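Local atomic coordinates of glutathione transferase (Phanerochaete chrysosporium, PDB entry 4F0C), a protein that probably catalyses glutathione-dependent reactions as a Ure2p-class glutathione transferase of a wood-degrading fungus, and binds oxidized glutathione disulfide in the crystal. Residues A120-F123 / L124-P128; T135-E138 / R139-E143; I144-V147 / F148-E152; N177-V181 / N182-K186; K189-F193 / E194-P198. All coordinates share one frame; numbering follows the deposited sequence. Where two conformers were deposited one is given.

Contact 1: A120-F123 / L124-P128. With GDS (oxidized glutathione disulfide), chain B.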
# COMPACT_ATOMS: atom_id res chain seq x y z
N ALA A 120 0.47 8.23 13.09
CA ALA A 120 0.51 8.24 14.56
C ALA A 120 1.94 8.42 15.06
O ALA A 120 2.19 9.25 15.93
CB ALA A 120 -0.08 6.97 15.14
N GLY A 121 2.88 7.66 14.49
CA GLY A 121 4.28 7.75 14.85
C GLY A 121 4.85 9.15 14.65
O GLY A 121 5.55 9.68 15.52
N TRP A 122 4.52 9.75 13.51
CA TRP A 122 4.95 11.11 13.19
C TRP A 122 4.46 12.08 14.26
O TRP A 122 5.26 12.74 14.92
CB TRP A 122 4.44 11.57 11.82
CG TRP A 122 4.88 12.96 11.44
CD1 TRP A 122 4.12 14.09 11.41
CD2 TRP A 122 6.20 13.35 11.04
NE1 TRP A 122 4.90 15.17 11.02
CE2 TRP A 122 6.17 14.73 10.78
CE3 TRP A 122 7.41 12.66 10.87
CZ2 TRP A 122 7.30 15.44 10.35
CZ3 TRP A 122 8.53 13.36 10.45
CH2 TRP A 122 8.47 14.74 10.19
N PHE A 123 3.14 12.18 14.42
CA PHE A 123 2.59 13.16 15.37
C PHE A 123 2.90 12.90 16.86
O PHE A 123 2.88 13.83 17.67
CB PHE A 123 1.10 13.40 15.12
CG PHE A 123 0.82 14.12 13.83
CD1 PHE A 123 1.09 15.48 13.70
CD2 PHE A 123 0.31 13.43 12.73
CE1 PHE A 123 0.85 16.15 12.50
CE2 PHE A 123 0.06 14.10 11.52
CZ PHE A 123 0.34 15.45 11.41
N LEU A 124 3.20 11.65 17.22
CA LEU A 124 3.51 11.32 18.62
C LEU A 124 4.99 11.34 19.01
O LEU A 124 5.32 11.78 20.11
CB LEU A 124 3.02 9.93 18.97
CG LEU A 124 1.53 9.76 19.11
CD1 LEU A 124 1.23 8.28 19.16
CD2 LEU A 124 1.03 10.50 20.36
N ALA A 125 5.86 10.83 18.13
CA ALA A 125 7.19 10.38 18.55
C ALA A 125 8.36 10.75 17.64
O ALA A 125 9.50 10.88 18.10
CB ALA A 125 7.18 8.86 18.75
N VAL A 126 8.09 10.89 16.35
CA VAL A 126 9.16 10.86 15.37
C VAL A 126 9.36 12.19 14.68
O VAL A 126 10.46 12.50 14.21
CB VAL A 126 8.92 9.71 14.35
CG1 VAL A 126 9.13 10.17 12.91
CG2 VAL A 126 9.80 8.50 14.70
N ALA A 127 8.30 12.99 14.61
CA ALA A 127 8.42 14.33 14.07
C ALA A 127 9.38 15.09 14.97
O ALA A 127 9.68 14.64 16.08
CB ALA A 127 7.07 15.00 14.04
N PRO A 128 9.90 16.23 14.49
CA PRO A 128 10.76 17.00 15.41
C PRO A 128 9.97 17.34 16.66
O PRO A 128 8.77 17.62 16.53
CB PRO A 128 11.06 18.27 14.63
CG PRO A 128 10.10 18.28 13.45
CD PRO A 128 9.78 16.86 13.17
N1 GDS B . 5.57 1.99 1.50
CA1 GDS B . 7.05 2.07 1.81
C1 GDS B . 7.63 0.64 2.14
OE1 GDS B . 6.90 -0.20 2.74
OE2 GDS B . 8.80 0.39 1.71
CB1 GDS B . 7.34 3.03 3.02
CG1 GDS B . 8.86 3.10 3.31
CD1 GDS B . 9.10 4.15 4.35
O1 GDS B . 8.23 4.81 4.89
N2 GDS B . 10.44 4.32 4.67
CA2 GDS B . 10.87 5.33 5.65
C2 GDS B . 11.80 6.32 5.00
O2 GDS B . 12.68 5.92 4.22
CB2 GDS B . 11.71 4.68 6.78
SG2 GDS B . 10.63 3.71 7.86
N3 GDS B . 11.68 7.61 5.37
CA3 GDS B . 12.57 8.59 4.81
C3 GDS B . 11.80 9.83 4.35
OE3 GDS B . 12.46 10.85 4.07
OE4 GDS B . 10.57 9.68 4.23
N4 GDS B . 5.94 5.18 6.56
CA4 GDS B . 4.55 4.89 6.16
C4 GDS B . 4.47 3.40 5.71
OE5 GDS B . 5.24 2.57 6.26
OE6 GDS B . 3.62 3.15 4.83
C5 GDS B . 6.21 6.06 7.57
O5 GDS B . 5.34 6.65 8.21
CA5 GDS B . 7.67 6.29 7.94
N5 GDS B . 7.85 7.66 8.51
CB5 GDS B . 8.06 5.22 8.97
SG5 GDS B . 9.88 5.19 9.21
CA6 GDS B . 8.37 11.15 6.36
C6 GDS B . 7.07 11.90 6.85
OE7 GDS B . 6.94 13.11 6.57
OE8 GDS B . 6.23 11.22 7.48
N6 GDS B . 9.00 11.88 5.26
CB6 GDS B . 9.31 11.01 7.60
CG6 GDS B . 8.84 9.92 8.58
CD6 GDS B . 8.74 8.56 7.89
O6 GDS B . 9.39 8.22 6.89

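Contact 2: T135-E138 / R139-E143. With GDS (oxidized glutathione disulfide), chain C; SO4 (sulfate ion), chain E.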
# COMPACT_ATOMS: atom_id res chain seq x y z
N THR A 135 -3.16 15.63 19.75
CA THR A 135 -4.54 15.76 19.25
C THR A 135 -4.73 15.23 17.83
O THR A 135 -5.67 14.47 17.55
CB THR A 135 -5.03 17.22 19.29
OG1 THR A 135 -4.97 17.71 20.64
CG2 THR A 135 -6.46 17.33 18.78
N ILE A 136 -3.85 15.64 16.92
CA ILE A 136 -3.93 15.12 15.56
C ILE A 136 -3.55 13.65 15.60
O ILE A 136 -4.14 12.84 14.89
CB ILE A 136 -2.99 15.88 14.59
CG1 ILE A 136 -3.52 17.31 14.35
CG2 ILE A 136 -2.83 15.14 13.27
CD1 ILE A 136 -4.90 17.35 13.69
N ALA A 137 -2.59 13.30 16.45
CA ALA A 137 -2.19 11.88 16.58
C ALA A 137 -3.35 10.98 16.98
O ALA A 137 -3.40 9.82 16.56
CB ALA A 137 -1.04 11.72 17.58
N GLU A 138 -4.28 11.50 17.77
CA GLU A 138 -5.39 10.67 18.23
C GLU A 138 -6.21 10.09 17.07
O GLU A 138 -6.70 8.97 17.16
CB GLU A 138 -6.32 11.40 19.21
CG GLU A 138 -7.41 10.48 19.70
CD GLU A 138 -8.08 10.99 20.95
OE1 GLU A 138 -7.77 12.13 21.36
OE2 GLU A 138 -8.89 10.25 21.52
N ARG A 139 -6.36 10.85 15.99
CA ARG A 139 -7.04 10.34 14.80
C ARG A 139 -6.38 9.05 14.32
O ARG A 139 -7.06 8.08 13.95
CB ARG A 139 -7.03 11.41 13.68
CG ARG A 139 -7.09 10.84 12.23
CD ARG A 139 -7.25 11.98 11.17
NE ARG A 139 -7.15 11.48 9.80
CZ ARG A 139 -8.13 10.89 9.11
NH1 ARG A 139 -9.33 10.72 9.65
NH2 ARG A 139 -7.92 10.45 7.87
N TYR A 140 -5.05 9.02 14.33
CA TYR A 140 -4.32 7.85 13.84
C TYR A 140 -4.20 6.74 14.88
O TYR A 140 -4.14 5.58 14.53
CB TYR A 140 -2.96 8.28 13.27
CG TYR A 140 -3.20 9.25 12.14
CD1 TYR A 140 -3.69 8.80 10.92
CD2 TYR A 140 -3.01 10.63 12.31
CE1 TYR A 140 -3.95 9.68 9.88
CE2 TYR A 140 -3.27 11.51 11.28
CZ TYR A 140 -3.75 11.03 10.07
OH TYR A 140 -4.02 11.89 9.02
N GLN A 141 -4.16 7.10 16.16
CA GLN A 141 -4.28 6.08 17.21
C GLN A 141 -5.63 5.33 17.12
O GLN A 141 -5.70 4.11 17.27
CB GLN A 141 -4.12 6.72 18.58
CG GLN A 141 -2.70 7.25 18.83
CD GLN A 141 -2.64 8.03 20.11
OE1 GLN A 141 -3.30 9.06 20.24
NE2 GLN A 141 -1.88 7.51 21.09
N LYS A 142 -6.70 6.07 16.87
CA LYS A 142 -8.00 5.43 16.66
C LYS A 142 -7.97 4.50 15.45
O LYS A 142 -8.57 3.41 15.47
CB LYS A 142 -9.10 6.49 16.51
CG LYS A 142 -9.54 7.10 17.84
CD LYS A 142 -10.41 8.34 17.62
CE LYS A 142 -11.06 8.79 18.93
NZ LYS A 142 -11.62 10.16 18.79
N GLU A 143 -7.27 4.90 14.39
CA GLU A 143 -7.13 4.05 13.19
C GLU A 143 -6.32 2.79 13.50
O GLU A 143 -6.60 1.71 12.99
CB GLU A 143 -6.50 4.82 12.01
CG GLU A 143 -6.42 4.00 10.70
CD GLU A 143 -7.82 3.64 10.09
OE1 GLU A 143 -8.85 4.10 10.64
OE2 GLU A 143 -7.87 2.91 9.10
N1 GDS C . -6.05 0.70 0.35
CA1 GDS C . -7.53 0.65 0.06
C1 GDS C . -7.81 0.34 -1.47
OE1 GDS C . -7.01 0.79 -2.34
OE2 GDS C . -8.79 -0.41 -1.72
CB1 GDS C . -8.25 1.99 0.44
CG1 GDS C . -9.76 1.93 0.14
CD1 GDS C . -10.42 3.16 0.68
O1 GDS C . -9.83 4.08 1.22
N2 GDS C . -11.79 3.19 0.49
CA2 GDS C . -12.61 4.31 0.98
C2 GDS C . -13.63 3.82 1.98
O2 GDS C . -14.24 2.77 1.76
CB2 GDS C . -13.44 4.93 -0.17
SG2 GDS C . -12.35 5.85 -1.28
N3 GDS C . -13.88 4.61 3.04
CA3 GDS C . -14.87 4.21 3.99
C3 GDS C . -14.36 4.38 5.42
OE3 GDS C . -15.18 4.31 6.35
OE4 GDS C . -13.13 4.52 5.53
N4 GDS C . -8.00 6.27 1.31
CA4 GDS C . -6.54 6.14 1.43
C4 GDS C . -6.03 5.26 0.25
OE5 GDS C . -6.66 5.31 -0.85
OE6 GDS C . -5.01 4.58 0.48
C5 GDS C . -8.64 7.43 1.70
O5 GDS C . -8.05 8.41 2.15
CA5 GDS C . -10.15 7.49 1.53
N5 GDS C . -10.74 8.41 2.54
CB5 GDS C . -10.44 7.99 0.11
SG5 GDS C . -12.21 7.76 -0.30
CA6 GDS C . -11.73 7.47 6.45
C6 GDS C . -10.74 8.48 7.17
OE7 GDS C . -10.86 8.65 8.40
OE8 GDS C . -9.88 9.03 6.45
N6 GDS C . -12.32 6.56 7.42
CB6 GDS C . -12.79 8.33 5.70
CG6 GDS C . -12.25 8.98 4.42
CD6 GDS C . -11.71 7.93 3.46
O6 GDS C . -12.08 6.75 3.41
S SO4 E . -11.26 11.00 13.17
O1 SO4 E . -12.64 10.82 12.69
O2 SO4 E . -10.46 11.55 12.08
O3 SO4 E . -11.21 11.94 14.29
O4 SO4 E . -10.74 9.72 13.63

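Contact 3: I144-V147 / F148-E152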
# COMPACT_ATOMS: atom_id res chain seq x y z
N ILE A 144 -5.29 2.93 14.33
CA ILE A 144 -4.58 1.73 14.79
C ILE A 144 -5.55 0.73 15.45
O ILE A 144 -5.51 -0.45 15.13
CB ILE A 144 -3.44 2.10 15.80
CG1 ILE A 144 -2.33 2.81 15.02
CG2 ILE A 144 -2.99 0.87 16.54
CD1 ILE A 144 -1.24 3.48 15.93
N LEU A 145 -6.38 1.21 16.37
CA LEU A 145 -7.34 0.32 17.05
C LEU A 145 -8.33 -0.27 16.05
O LEU A 145 -8.78 -1.42 16.21
CB LEU A 145 -8.10 1.07 18.16
CG LEU A 145 -7.25 1.71 19.26
CD1 LEU A 145 -8.14 2.29 20.36
CD2 LEU A 145 -6.30 0.64 19.82
N ARG A 146 -8.69 0.52 15.04
CA ARG A 146 -9.63 0.03 14.03
C ARG A 146 -9.00 -1.14 13.27
O ARG A 146 -9.65 -2.19 13.04
CB ARG A 146 -10.08 1.12 13.05
CG ARG A 146 -11.32 0.69 12.20
CD ARG A 146 -11.51 1.58 10.94
NE ARG A 146 -10.40 1.42 10.00
CZ ARG A 146 -10.29 0.43 9.11
NH1 ARG A 146 -11.24 -0.52 9.02
NH2 ARG A 146 -9.23 0.39 8.33
N VAL A 147 -7.75 -0.97 12.87
CA VAL A 147 -7.03 -2.02 12.16
C VAL A 147 -6.87 -3.26 13.05
O VAL A 147 -7.05 -4.38 12.58
CB VAL A 147 -5.66 -1.52 11.64
CG1 VAL A 147 -4.73 -2.70 11.17
CG2 VAL A 147 -5.90 -0.45 10.50
N PHE A 148 -6.53 -3.04 14.32
CA PHE A 148 -6.52 -4.15 15.29
C PHE A 148 -7.88 -4.88 15.32
O PHE A 148 -7.92 -6.11 15.36
CB PHE A 148 -6.22 -3.64 16.70
CG PHE A 148 -4.76 -3.34 16.96
CD1 PHE A 148 -3.78 -3.69 16.04
CD2 PHE A 148 -4.38 -2.71 18.15
CE1 PHE A 148 -2.44 -3.39 16.30
CE2 PHE A 148 -3.04 -2.42 18.41
CZ PHE A 148 -2.08 -2.76 17.50
N GLY A 149 -8.97 -4.12 15.32
CA GLY A 149 -10.32 -4.69 15.29
C GLY A 149 -10.56 -5.56 14.04
O GLY A 149 -11.12 -6.66 14.11
N VAL A 150 -10.12 -5.06 12.90
CA VAL A 150 -10.23 -5.81 11.65
C VAL A 150 -9.46 -7.14 11.75
O VAL A 150 -9.99 -8.23 11.43
CB VAL A 150 -9.73 -4.96 10.44
CG1 VAL A 150 -9.61 -5.85 9.15
CG2 VAL A 150 -10.68 -3.75 10.20
N LEU A 151 -8.21 -7.06 12.19
CA LEU A 151 -7.37 -8.26 12.35
C LEU A 151 -8.01 -9.22 13.36
O LEU A 151 -8.04 -10.43 13.16
CB LEU A 151 -5.94 -7.89 12.77
CG LEU A 151 -5.13 -7.18 11.67
CD1 LEU A 151 -3.84 -6.58 12.27
CD2 LEU A 151 -4.82 -8.15 10.52
N GLU A 152 -8.57 -8.66 14.43
CA GLU A 152 -9.26 -9.47 15.44
C GLU A 152 -10.43 -10.25 14.85
O GLU A 152 -10.62 -11.43 15.16
CB GLU A 152 -9.76 -8.58 16.58
CG GLU A 152 -10.42 -9.34 17.75
CD GLU A 152 -9.45 -10.17 18.56
OE1 GLU A 152 -8.25 -9.85 18.58
OE2 GLU A 152 -9.89 -11.15 19.19

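Contact 4: N177-V181 / N182-K186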
# COMPACT_ATOMS: atom_id res chain seq x y z
N ASN A 177 3.05 -3.59 14.15
CA ASN A 177 2.23 -3.97 15.32
C ASN A 177 3.04 -3.89 16.60
O ASN A 177 2.53 -3.46 17.64
CB ASN A 177 1.58 -5.36 15.17
CG ASN A 177 0.36 -5.32 14.27
OD1 ASN A 177 -0.24 -4.26 14.05
ND2 ASN A 177 -0.04 -6.48 13.75
N ALA A 178 4.31 -4.27 16.53
CA ALA A 178 5.16 -4.22 17.71
C ALA A 178 5.35 -2.76 18.12
O ALA A 178 5.29 -2.42 19.30
CB ALA A 178 6.54 -4.90 17.44
N THR A 179 5.61 -1.91 17.13
CA THR A 179 5.73 -0.47 17.32
C THR A 179 4.44 0.13 17.95
O THR A 179 4.50 0.94 18.88
CB THR A 179 5.99 0.19 15.94
OG1 THR A 179 7.17 -0.40 15.35
CG2 THR A 179 6.15 1.67 16.07
N ALA A 180 3.28 -0.28 17.44
CA ALA A 180 2.02 0.22 17.98
C ALA A 180 1.81 -0.19 19.43
O ALA A 180 1.49 0.64 20.31
CB ALA A 180 0.85 -0.27 17.12
N VAL A 181 1.98 -1.48 19.70
CA VAL A 181 1.72 -2.01 21.04
C VAL A 181 2.68 -1.42 22.09
O VAL A 181 2.29 -1.16 23.23
CB VAL A 181 1.79 -3.56 21.04
CG1 VAL A 181 1.86 -4.12 22.45
CG2 VAL A 181 0.59 -4.13 20.26
N ASN A 182 3.93 -1.20 21.70
CA ASN A 182 4.95 -0.69 22.62
C ASN A 182 5.12 0.83 22.66
O ASN A 182 5.80 1.38 23.54
CB ASN A 182 6.29 -1.35 22.31
CG ASN A 182 6.30 -2.82 22.64
OD1 ASN A 182 5.93 -3.22 23.74
ND2 ASN A 182 6.69 -3.65 21.67
N LEU A 183 4.52 1.52 21.70
CA LEU A 183 4.74 2.96 21.63
C LEU A 183 3.45 3.71 21.27
O LEU A 183 2.93 4.47 22.09
CB LEU A 183 5.85 3.29 20.65
CG LEU A 183 6.11 4.78 20.47
CD1 LEU A 183 6.69 5.39 21.75
CD2 LEU A 183 7.03 5.03 19.27
N LEU A 184 2.92 3.43 20.09
CA LEU A 184 1.89 4.29 19.49
C LEU A 184 0.56 4.32 20.25
O LEU A 184 -0.07 5.37 20.33
CB LEU A 184 1.65 3.92 18.02
CG LEU A 184 2.94 3.80 17.18
CD1 LEU A 184 2.61 3.30 15.81
CD2 LEU A 184 3.66 5.14 17.12
N VAL A 185 0.13 3.19 20.81
CA VAL A 185 -1.10 3.18 21.61
C VAL A 185 -0.86 2.67 23.01
O VAL A 185 -1.80 2.43 23.74
CB VAL A 185 -2.27 2.41 20.94
CG1 VAL A 185 -2.76 3.17 19.70
CG2 VAL A 185 -1.86 0.95 20.55
N LYS A 186 0.41 2.53 23.41
CA LYS A 186 0.70 2.17 24.80
C LYS A 186 0.23 3.32 25.68
O LYS A 186 0.61 4.47 25.48
CB LYS A 186 2.20 1.93 25.00
CG LYS A 186 2.56 1.59 26.45
CD LYS A 186 4.01 1.21 26.58
CE LYS A 186 4.36 0.95 28.05
NZ LYS A 186 5.82 0.74 28.22

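Contact 5: K189-F193 / E194-P198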
# COMPACT_ATOMS: atom_id res chain seq x y z
N LYS A 189 -6.01 5.44 26.24
CA LYS A 189 -7.36 5.08 26.70
C LYS A 189 -7.43 3.67 27.30
O LYS A 189 -8.36 2.91 27.03
CB LYS A 189 -8.38 5.27 25.57
CG LYS A 189 -8.31 6.66 24.93
CD LYS A 189 -9.49 7.54 25.32
CE LYS A 189 -9.28 8.98 24.87
NZ LYS A 189 -8.67 9.84 25.94
N GLY A 190 -6.42 3.34 28.10
CA GLY A 190 -6.41 2.08 28.82
C GLY A 190 -6.04 0.87 27.98
O GLY A 190 -6.29 -0.27 28.38
N PHE A 191 -5.44 1.12 26.82
CA PHE A 191 -5.09 0.04 25.89
C PHE A 191 -4.39 -1.12 26.60
O PHE A 191 -3.43 -0.91 27.33
CB PHE A 191 -4.16 0.56 24.79
CG PHE A 191 -3.64 -0.53 23.87
CD1 PHE A 191 -4.46 -1.07 22.89
CD2 PHE A 191 -2.33 -1.01 24.00
CE1 PHE A 191 -3.98 -2.08 22.02
CE2 PHE A 191 -1.86 -2.03 23.15
CZ PHE A 191 -2.68 -2.55 22.16
N ASP A 192 -4.88 -2.33 26.37
CA ASP A 192 -4.28 -3.54 26.91
C ASP A 192 -4.37 -4.54 25.75
O ASP A 192 -5.47 -4.94 25.39
CB ASP A 192 -5.06 -4.03 28.15
CG ASP A 192 -4.42 -5.26 28.81
OD1 ASP A 192 -4.12 -6.25 28.11
OD2 ASP A 192 -4.24 -5.26 30.04
N PHE A 193 -3.24 -4.87 25.13
CA PHE A 193 -3.24 -5.64 23.88
C PHE A 193 -3.99 -6.96 24.04
O PHE A 193 -4.93 -7.25 23.28
CB PHE A 193 -1.78 -5.91 23.46
CG PHE A 193 -1.60 -6.46 22.06
CD1 PHE A 193 -2.53 -6.25 21.06
CD2 PHE A 193 -0.44 -7.18 21.76
CE1 PHE A 193 -2.32 -6.76 19.77
CE2 PHE A 193 -0.21 -7.68 20.50
CZ PHE A 193 -1.14 -7.47 19.49
N GLU A 194 -3.58 -7.78 25.01
CA GLU A 194 -4.22 -9.08 25.21
C GLU A 194 -5.71 -9.00 25.57
O GLU A 194 -6.52 -9.77 25.03
CB GLU A 194 -3.48 -9.94 26.23
CG GLU A 194 -4.13 -11.35 26.36
CD GLU A 194 -3.36 -12.27 27.27
OE1 GLU A 194 -2.31 -11.83 27.79
OE2 GLU A 194 -3.80 -13.43 27.44
N LYS A 195 -6.09 -8.08 26.45
CA LYS A 195 -7.50 -7.95 26.81
C LYS A 195 -8.35 -7.43 25.66
O LYS A 195 -9.48 -7.91 25.42
CB LYS A 195 -7.69 -7.03 28.04
CG LYS A 195 -7.33 -7.69 29.34
CD LYS A 195 -7.50 -6.73 30.51
CE LYS A 195 -7.11 -7.44 31.80
NZ LYS A 195 -7.19 -6.55 32.97
N ASP A 196 -7.82 -6.44 24.94
CA ASP A 196 -8.60 -5.71 23.97
C ASP A 196 -8.65 -6.43 22.62
O ASP A 196 -9.64 -6.30 21.89
CB ASP A 196 -8.06 -4.29 23.77
CG ASP A 196 -8.15 -3.43 25.03
OD1 ASP A 196 -8.89 -3.79 25.97
OD2 ASP A 196 -7.49 -2.36 25.08
N PHE A 197 -7.57 -7.13 22.26
CA PHE A 197 -7.49 -7.83 20.99
C PHE A 197 -6.83 -9.19 21.16
O PHE A 197 -5.69 -9.37 20.71
CB PHE A 197 -6.72 -6.97 19.98
CG PHE A 197 -7.34 -5.60 19.80
CD1 PHE A 197 -8.45 -5.43 19.00
CD2 PHE A 197 -6.83 -4.49 20.47
CE1 PHE A 197 -9.05 -4.16 18.84
CE2 PHE A 197 -7.42 -3.22 20.32
CZ PHE A 197 -8.53 -3.07 19.51
N PRO A 198 -7.53 -10.14 21.83
CA PRO A 198 -6.85 -11.37 22.24
C PRO A 198 -6.38 -12.25 21.08
O PRO A 198 -5.33 -12.87 21.20
CB PRO A 198 -7.88 -12.09 23.13
CG PRO A 198 -9.18 -11.42 22.84
CD PRO A 198 -8.88 -10.02 22.40
O HOH W 1 -8.88 -0.15 26.18
O HOH W 2 -8.48 -2.70 28.53
O HOH W 3 -1.34 -7.31 26.95

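Contact 1: A120-F123 / L124-P128
Trp-122 packs on Ala-127, with Val-126 and Pro-128 beside it, where helix 96-126 ends. The backbone bonds come first: Leu-124 N still makes a regular helical bond to Ala-120 O, but at Gly-121 the spacing widens. Its carbonyl oxygen accepts from both Ala-125 N and Val-126 N, each 2.9 Å away, and the two donors arrive from opposite faces of the carbonyl plane. One turn of the π type follows, continued by Ala-127 N, which reaches Trp-122 O at 3.1 Å, in the carbonyl plane and on a lone pair.

The apolar contacts gather round the indole. With CG anti to the backbone N (chi1 -179°), the ring swings beside the carbonyl and back over the turn. Ala-127 CB makes a CH-π contact 3.5 Å from the centroid of the Trp-122 five-membered ring, 18° off its normal. At the six-membered ring, Val-126 CG1 meets Trp-122 CE3 at 3.6 Å, the two side chains crossing at about a right angle, and Pro-128 CD comes to 3.9 Å from Trp-122 CH2.

Ligand contacts occupy the opposite face, where a terminal carboxylate of the glutathione disulfide lies; CB6 of that ligand is 3.8 Å from Trp-122 CZ3. Arg-139 of the second subunit adds a cation-π interaction. The indole is thus a pocket wall with the methyl of Ala-127 on one face and the ligand on the other.

Contact 2: T135-E138 / R139-E143
Ile-136 and Tyr-140 lie side by side and point the same way, one helical turn apart, with Ile-136 CG2 4.2 Å from Tyr-140 CE2. Next to them, Arg-139 sets CG anti to the backbone N (chi1 153°), which carries its extended chain across Tyr-140, Arg-139 CG sitting over the ring centre, 3.8 Å above the plane. The guanidinium meets Tyr-140 OH at its edge through a weak bond from NE. At its far end it faces the carboxylate of a glutathione disulfide: Arg-139 NH2 gives a nearly straight bond to OE8 (2.8 Å, 173°), while NH1 reaches OE7 at 2.9 Å and donates to O2 of a sulfate ion, probably from the crystallisation liquor, at 2.8 Å. The paired bonds to the ligand carboxylate, with Gln-119 of the second subunit, probably hold the group's rotation.

Elsewhere on the helix, Glu-138 and Lys-142 cross at a slant, and Glu-138 OE2 to Lys-142 NZ is a long salt bridge of 3.9 Å; the carboxylate also bonds Tyr-188.

Helix 134-155 rests on helix 96-126 through Ile-136 and Ala-137, is joined to the end of helix 174-184 by Gln-141, and meets the second subunit, whose Gln-119 also bonds Tyr-140.

Contact 3: I144-V147 / F148-E152
Phe-148 folds back over the turn that begins at Ile-144, and each part of its side chain finds a partner there. Phe-148 CB lies 3.4 Å from Leu-145 O. CG stands anti to the carbonyl carbon (chi1 -78°), which tips the ring toward the start of the helical turn, and the oxygen of Ile-144, itself bonded by Phe-148 N, sits over a ring face 3.5 Å from Phe-148 CG. Farther out, Phe-148 CD2 touches Leu-145 CD2 at 4.2 Å. CE2 and CZ end on Ile-144 CG2, with Phe-148 CE2 3.8 Å away; this methyl makes a CH-π contact over the face, 20° off the normal and offset toward the rim.

Helix 134-155, to which both segments belong, is one of the long helices of the all-helical C-terminal domain of the glutathione transferase fold, and its regular i to i+4 bonds run unbroken here. Phe-148 and Ile-144 form part of its inward side, facing Ala-180 of helix 174-184. A serine in place of Phe-148 would probably leave Ile-144 CG2 without its aromatic partner and open a gap toward that helix.

Val-147 and Leu-151 repeat the parallel pairing one turn along, Val-147 CG1 to Leu-151 CD1 at 4.1 Å, with Val-147 also touching Phe-108 and Phe-117 of helix 96-126. On the side toward the second subunit, a bend at chi3 (64°) brings Arg-146 NH1 alongside Val-150 CG2 at 3.5 Å, while NH2 bonds Asn-55 of the second subunit and forms a salt bridge with Glu-143.

Contact 4: N177-V181 / N182-K186
Leu-184 lies back across Thr-179 and Ala-180, five and four residues before it. Its CG stands anti to the carbonyl carbon (chi1 -49°), and the chain is straight at chi2, which lays CD1 over the backbone: Leu-184 CD1 is 3.8 Å from Ala-180 CA and 4.2 Å from Ala-180 CB. Leu-184 CD1 also meets Thr-179 CG2, at 3.9 Å. The threonine methyl is available because Thr-179 turns OG1 beside its own backbone N, where the hydroxyl is hydrogen-bonded to Ile-175 O, and puts CG2 on the far side, beside the carbonyl.

These residues close helix 174-184 of the C-terminal helical domain with a π-type turn. Leu-184 N reaches back five residues to Thr-179 O at 3.2 Å, and Val-185 N does likewise to Ala-180 O, almost straight at 174°; Leu-183 N makes weak bonds to Thr-179 O and Ala-180 O. A glycine in place of Leu-184 would probably leave the methyl of Thr-179 without its partner and open a gap against Ile-144 of helix 134-155.

Val-185, the first residue beyond the helix, places CG2 between its backbone N and carbonyl carbon, which brings Val-185 CG2 to 3.4 Å from Ala-180 O. Asn-182 takes a chi1 of -68° and folds back along the preceding turn, its CB 3.3 Å from Ala-178 O, the oxygen that its backbone N also bonds. Leu-184 O, at the helix end, accepts from the side-chain amide of Gln-141, and Val-181 packs against Phe-191 and Phe-193.

Contact 5: K189-F193 / E194-P198
Asp-192, still in an extended conformation, leads straight into the short helix 193-196, whose first turn is marked by the bonds from Asp-196 N to Asp-192 O (2.8 Å) and from Phe-197 N to Phe-193 O. The side chain of Asp-192 serves as the N-cap: OD1 receives Lys-195 N at 3.2 Å, the donor coming from above the carboxylate plane. Because CG is anti to the backbone N (chi1 -177°), the carboxylate swings over the start of the helix, where a water joins OD1 to Glu-194 N. Lys-195 crosses the same group at a slant, its CD 3.6 Å from Asp-192 OD2, but its ammonium stays beyond salt-bridge distance.

Asp-196 answers in the other direction. Its OD2 accepts from Asp-192 N at 2.9 Å, again from well above the carboxylate plane, so the backbone N and O of Asp-192 are both held by Asp-196, the one by its carboxylate and the other by its backbone N. This helix is a brief one in the C-terminal domain of the transferase fold, a link between helix 174-184 and helix 198-209, for which Phe-197 occupies the N-cap position.

Phe-191 and Phe-197 meet beside this turn. Their side chains cross at about a right angle and touch at their ring edges, Phe-191 CE1 to Phe-197 CE2 at 4.0 Å. Phe-197 further packs edge-to-face with Phe-148 of helix 134-155. Phe-193 CD1 approaches Phe-197 CB at 4.4 Å, and its ring stands nearly perpendicular to that of His-201 on helix 198-209.

All five contacts are local and follow one another in series along the C-terminal domain; each joins adjoining segments, so none closes a long loop, and none nests within or crosses another. Contact 1 ends helix 96-126; after a connecting loop, contacts 2 and 3 occupy successive turns of helix 134-155. Contact 4 closes helix 174-184, and contact 5 turns the chain into helix 198-209. In space, Phe-123 and Leu-124 of contact 1 pack on Ile-136 and Ala-137 of contact 2, while Leu-184 of contact 4 meets both Gly-121 and Ile-144. Contact 5 lies on contacts 3 and 4, touches contact 2 through Lys-189, and does not reach contact 1. Contacts 1, 2 and 3 also face the second subunit.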